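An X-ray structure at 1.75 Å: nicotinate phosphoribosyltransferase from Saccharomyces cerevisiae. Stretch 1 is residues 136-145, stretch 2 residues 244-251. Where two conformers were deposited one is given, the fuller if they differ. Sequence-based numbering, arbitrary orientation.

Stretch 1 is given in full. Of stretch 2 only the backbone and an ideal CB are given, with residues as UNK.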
# COMPACT_ATOMS: atom_id res chain seq x y z
N SER A 136 3.59 -10.93 -17.10
CA SER A 136 4.67 -9.96 -17.03
C SER A 136 4.41 -9.01 -15.87
O SER A 136 3.30 -8.64 -15.57
CB SER A 136 4.80 -9.19 -18.37
OG SER A 136 6.02 -8.49 -18.49
N TRP A 137 5.48 -8.60 -15.22
CA TRP A 137 5.37 -7.73 -14.06
C TRP A 137 4.63 -6.42 -14.41
O TRP A 137 3.76 -6.03 -13.67
CB TRP A 137 6.75 -7.51 -13.46
CG TRP A 137 6.78 -7.05 -12.01
CD1 TRP A 137 5.74 -6.92 -11.14
CD2 TRP A 137 7.95 -6.75 -11.25
NE1 TRP A 137 6.16 -6.55 -9.93
CE2 TRP A 137 7.52 -6.44 -9.94
CE3 TRP A 137 9.33 -6.70 -11.54
CZ2 TRP A 137 8.43 -6.04 -8.93
CZ3 TRP A 137 10.21 -6.32 -10.53
CH2 TRP A 137 9.75 -6.01 -9.24
N LYS A 138 4.90 -5.82 -15.57
CA LYS A 138 4.19 -4.60 -16.02
C LYS A 138 2.69 -4.81 -16.31
O LYS A 138 1.94 -3.85 -16.29
CB LYS A 138 4.83 -3.99 -17.26
CG LYS A 138 4.64 -4.71 -18.53
CD LYS A 138 5.53 -4.09 -19.61
CE LYS A 138 5.34 -4.76 -20.94
NZ LYS A 138 5.86 -6.15 -21.01
N ASP A 139 2.30 -6.05 -16.58
CA ASP A 139 0.90 -6.43 -16.83
C ASP A 139 0.14 -6.78 -15.56
O ASP A 139 -1.11 -6.90 -15.59
CB ASP A 139 0.80 -7.66 -17.75
CG ASP A 139 1.13 -7.36 -19.19
OD1 ASP A 139 1.22 -6.18 -19.56
OD2 ASP A 139 1.32 -8.32 -19.96
N THR A 140 0.86 -7.03 -14.46
CA THR A 140 0.24 -7.57 -13.25
C THR A 140 0.25 -6.65 -12.03
O THR A 140 -0.61 -6.78 -11.10
CB THR A 140 0.87 -8.94 -12.88
OG1 THR A 140 2.25 -8.78 -12.65
CG2 THR A 140 0.64 -9.94 -14.01
N ILE A 141 1.23 -5.75 -12.02
CA ILE A 141 1.47 -4.86 -10.86
C ILE A 141 0.23 -4.04 -10.37
O ILE A 141 0.09 -3.80 -9.16
CB ILE A 141 2.70 -3.97 -11.13
CG1 ILE A 141 3.13 -3.23 -9.87
CG2 ILE A 141 2.44 -3.01 -12.29
CD1 ILE A 141 4.49 -3.38 -9.56
N LEU A 142 -0.66 -3.61 -11.27
CA LEU A 142 -1.75 -2.77 -10.82
C LEU A 142 -2.85 -3.54 -10.10
O LEU A 142 -3.69 -2.93 -9.45
CB LEU A 142 -2.34 -1.99 -12.00
CG LEU A 142 -1.39 -0.97 -12.66
CD1 LEU A 142 -2.19 -0.09 -13.66
CD2 LEU A 142 -0.67 -0.10 -11.64
N TYR A 143 -2.94 -4.86 -10.26
CA TYR A 143 -4.15 -5.57 -9.71
C TYR A 143 -4.31 -5.56 -8.21
O TYR A 143 -5.46 -5.55 -7.74
CB TYR A 143 -4.16 -7.02 -10.16
CG TYR A 143 -4.52 -7.20 -11.59
CD1 TYR A 143 -5.84 -7.10 -12.01
CD2 TYR A 143 -3.54 -7.51 -12.56
CE1 TYR A 143 -6.19 -7.34 -13.32
CE2 TYR A 143 -3.88 -7.73 -13.87
CZ TYR A 143 -5.21 -7.63 -14.25
OH TYR A 143 -5.56 -7.85 -15.57
N GLU A 144 -3.20 -5.59 -7.46
CA GLU A 144 -3.27 -5.75 -5.99
C GLU A 144 -4.39 -4.89 -5.34
O GLU A 144 -5.32 -5.42 -4.69
CB GLU A 144 -1.92 -5.42 -5.36
CG GLU A 144 -1.88 -5.60 -3.85
CD GLU A 144 -0.76 -4.81 -3.14
OE1 GLU A 144 0.05 -4.07 -3.77
OE2 GLU A 144 -0.68 -4.97 -1.90
N ILE A 145 -4.34 -3.58 -5.53
CA ILE A 145 -5.23 -2.68 -4.79
C ILE A 145 -6.67 -2.83 -5.19
O ILE A 145 -7.50 -3.07 -4.30
CB ILE A 145 -4.80 -1.22 -4.96
CG1 ILE A 145 -3.33 -1.13 -4.64
CG2 ILE A 145 -5.62 -0.25 -4.06
CD1 ILE A 145 -2.96 -1.40 -3.42
N UNK A 244 7.46 -2.88 -0.71
CA UNK A 244 8.33 -4.07 -0.52
C UNK A 244 8.54 -4.83 -1.79
O UNK A 244 9.63 -5.37 -1.99
CB UNK A 244 7.74 -5.01 0.53
N UNK A 245 7.53 -4.85 -2.66
CA UNK A 245 7.58 -5.71 -3.84
C UNK A 245 8.73 -5.32 -4.78
O UNK A 245 9.31 -6.17 -5.45
CB UNK A 245 6.25 -5.65 -4.59
N UNK A 246 9.16 -4.06 -4.72
CA UNK A 246 10.32 -3.60 -5.47
C UNK A 246 11.57 -4.32 -5.10
O UNK A 246 12.14 -5.00 -5.96
CB UNK A 246 10.53 -2.10 -5.27
N UNK A 247 12.06 -4.21 -3.87
CA UNK A 247 13.33 -4.93 -3.58
C UNK A 247 13.17 -6.45 -3.60
O UNK A 247 14.12 -7.13 -3.93
CB UNK A 247 13.87 -4.51 -2.21
N UNK A 248 12.00 -6.96 -3.23
CA UNK A 248 11.68 -8.43 -3.32
C UNK A 248 11.85 -8.89 -4.74
O UNK A 248 12.54 -9.88 -4.98
CB UNK A 248 10.26 -8.73 -2.85
N UNK A 249 11.29 -8.15 -5.72
CA UNK A 249 11.46 -8.53 -7.13
C UNK A 249 12.90 -8.42 -7.61
O UNK A 249 13.42 -9.31 -8.26
CB UNK A 249 10.57 -7.66 -8.01
N UNK A 250 13.57 -7.31 -7.27
CA UNK A 250 14.99 -7.14 -7.60
C UNK A 250 15.86 -8.28 -7.10
O UNK A 250 16.68 -8.82 -7.84
CB UNK A 250 15.51 -5.82 -7.02
N UNK A 251 15.65 -8.70 -5.87
CA UNK A 251 16.38 -9.84 -5.30
C UNK A 251 16.07 -11.16 -6.00
O UNK A 251 16.97 -11.94 -6.28
CB UNK A 251 16.05 -9.97 -3.81

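Stretch 2 has helical phi/psi throughout, and four i to i+4 backbone hydrogen bonds, from 248 N to 244 O through 251 N to 247 O, confirm the helix. What stretch 1 offers it is mainly the indole of W137 (chi1 -159°, t), supplemented by I141 CD1 and the carboxylate of E144.

Position 244 has no atom of stretch 1 within 5.5 Å of its ideal CB, so the visible atoms leave the choice wide. The deposited residue is H244, whose side chain lies out of reach of stretch 1 and hydrogen-bonds elsewhere in the structure.

Position 245 points its CA-to-CB bond toward stretch 1, with the ideal CB 4.9 Å from W137 CZ2. Ahead lie three different neighbours: the indole NE1, a potential donor; the apolar I141 CD1; and the acidic end of E144. A medium or long side chain would reach them. The indole nitrogen favours an acceptor such as Gln or Glu, the E144 carboxylate would favour Lys or Arg, and Met or Leu could pack on the isoleucine. The deposited residue is E245, with chi1 71° (p) and chi2 173° (t). E245 OE1 lies 3.5 Å from W137 NE1, at the ring edge and near the ring plane, yet no hydrogen bond is assigned; W137 NE1 and both E245 carboxylate oxygens are satisfied elsewhere in the structure. E245 OE1 is also 3.6 Å from I141 CD1. The charge argument alone would have misled: E245 OE2 sits 3.9 Å from E144 OE1, a close pair of like charges.

Position 246 directs CA-to-CB away, and its ideal CB has nothing of stretch 1 within 5.5 Å. A small residue would make no contact here, whereas a long or broad one could bring its end near the indole. W246 does so: with chi1 -175° (t) and chi2 -119°, its end comes nearer, bringing CE3 to 4.1 Å from W137 CH2, an apolar contact of oblique geometry.

Position 247 points away, so stretch 1 sets no preference; it is V247, which makes no contact with stretch 1. Position 248 points sideways without a near neighbour, and many residues would fit. It holds selenomethionine, M248, whose end leads away from stretch 1.

Position 249 is the most restrictive. Its CA-to-CB direction runs toward stretch 1, and the ideal CB would lie 2.2 Å from W137 CH2, far inside van der Waals contact. With the backbone and indole as they stand, every side chain with a CB is excluded, which leaves glycine. Its phi/psi of -65/-45 is ordinary for a helix, so the evidence is steric rather than conformational. G249 is the deposited residue, and W137 CH2 approaches its CA to 3.7 Å.

Position 250 points sideways, its ideal CB free of neighbours within 5.5 Å, so varied side chains would suit. V250 touches stretch 1 marginally, through its backbone N, 4.5 Å from W137 CH2.

Position 251 is out of reach and unconstrained by stretch 1; it is A251.

Stretch 2 (244-251) HEWVMGVA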
# COMPACT_ATOMS: atom_id res chain seq x y z
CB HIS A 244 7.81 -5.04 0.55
CG HIS A 244 7.73 -4.46 1.92
ND1 HIS A 244 8.85 -4.15 2.67
CD2 HIS A 244 6.66 -4.09 2.67
CE1 HIS A 244 8.45 -3.64 3.83
NE2 HIS A 244 7.13 -3.61 3.85
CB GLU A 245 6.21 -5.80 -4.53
CG GLU A 245 5.73 -4.65 -5.22
CD GLU A 245 4.40 -4.95 -6.02
OE1 GLU A 245 4.45 -5.83 -6.91
OE2 GLU A 245 3.42 -4.23 -5.82
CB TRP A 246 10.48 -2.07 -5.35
CG TRP A 246 11.58 -1.54 -6.19
CD1 TRP A 246 12.69 -0.89 -5.75
CD2 TRP A 246 11.68 -1.57 -7.63
NE1 TRP A 246 13.47 -0.54 -6.79
CE2 TRP A 246 12.90 -0.93 -7.96
CE3 TRP A 246 10.87 -2.08 -8.67
CZ2 TRP A 246 13.33 -0.79 -9.29
CZ3 TRP A 246 11.31 -1.94 -9.97
CH2 TRP A 246 12.51 -1.31 -10.27
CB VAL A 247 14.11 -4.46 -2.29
CG1 VAL A 247 13.41 -4.84 -1.05
CG2 VAL A 247 15.58 -5.03 -2.31
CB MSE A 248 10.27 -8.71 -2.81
CG MSE A 248 10.02 -8.45 -1.34
SE MSE A 248 8.14 -8.67 -0.91
CE MSE A 248 7.94 -10.57 -1.26
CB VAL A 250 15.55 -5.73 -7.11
CG1 VAL A 250 17.03 -5.65 -7.26
CG2 VAL A 250 14.86 -4.59 -7.89
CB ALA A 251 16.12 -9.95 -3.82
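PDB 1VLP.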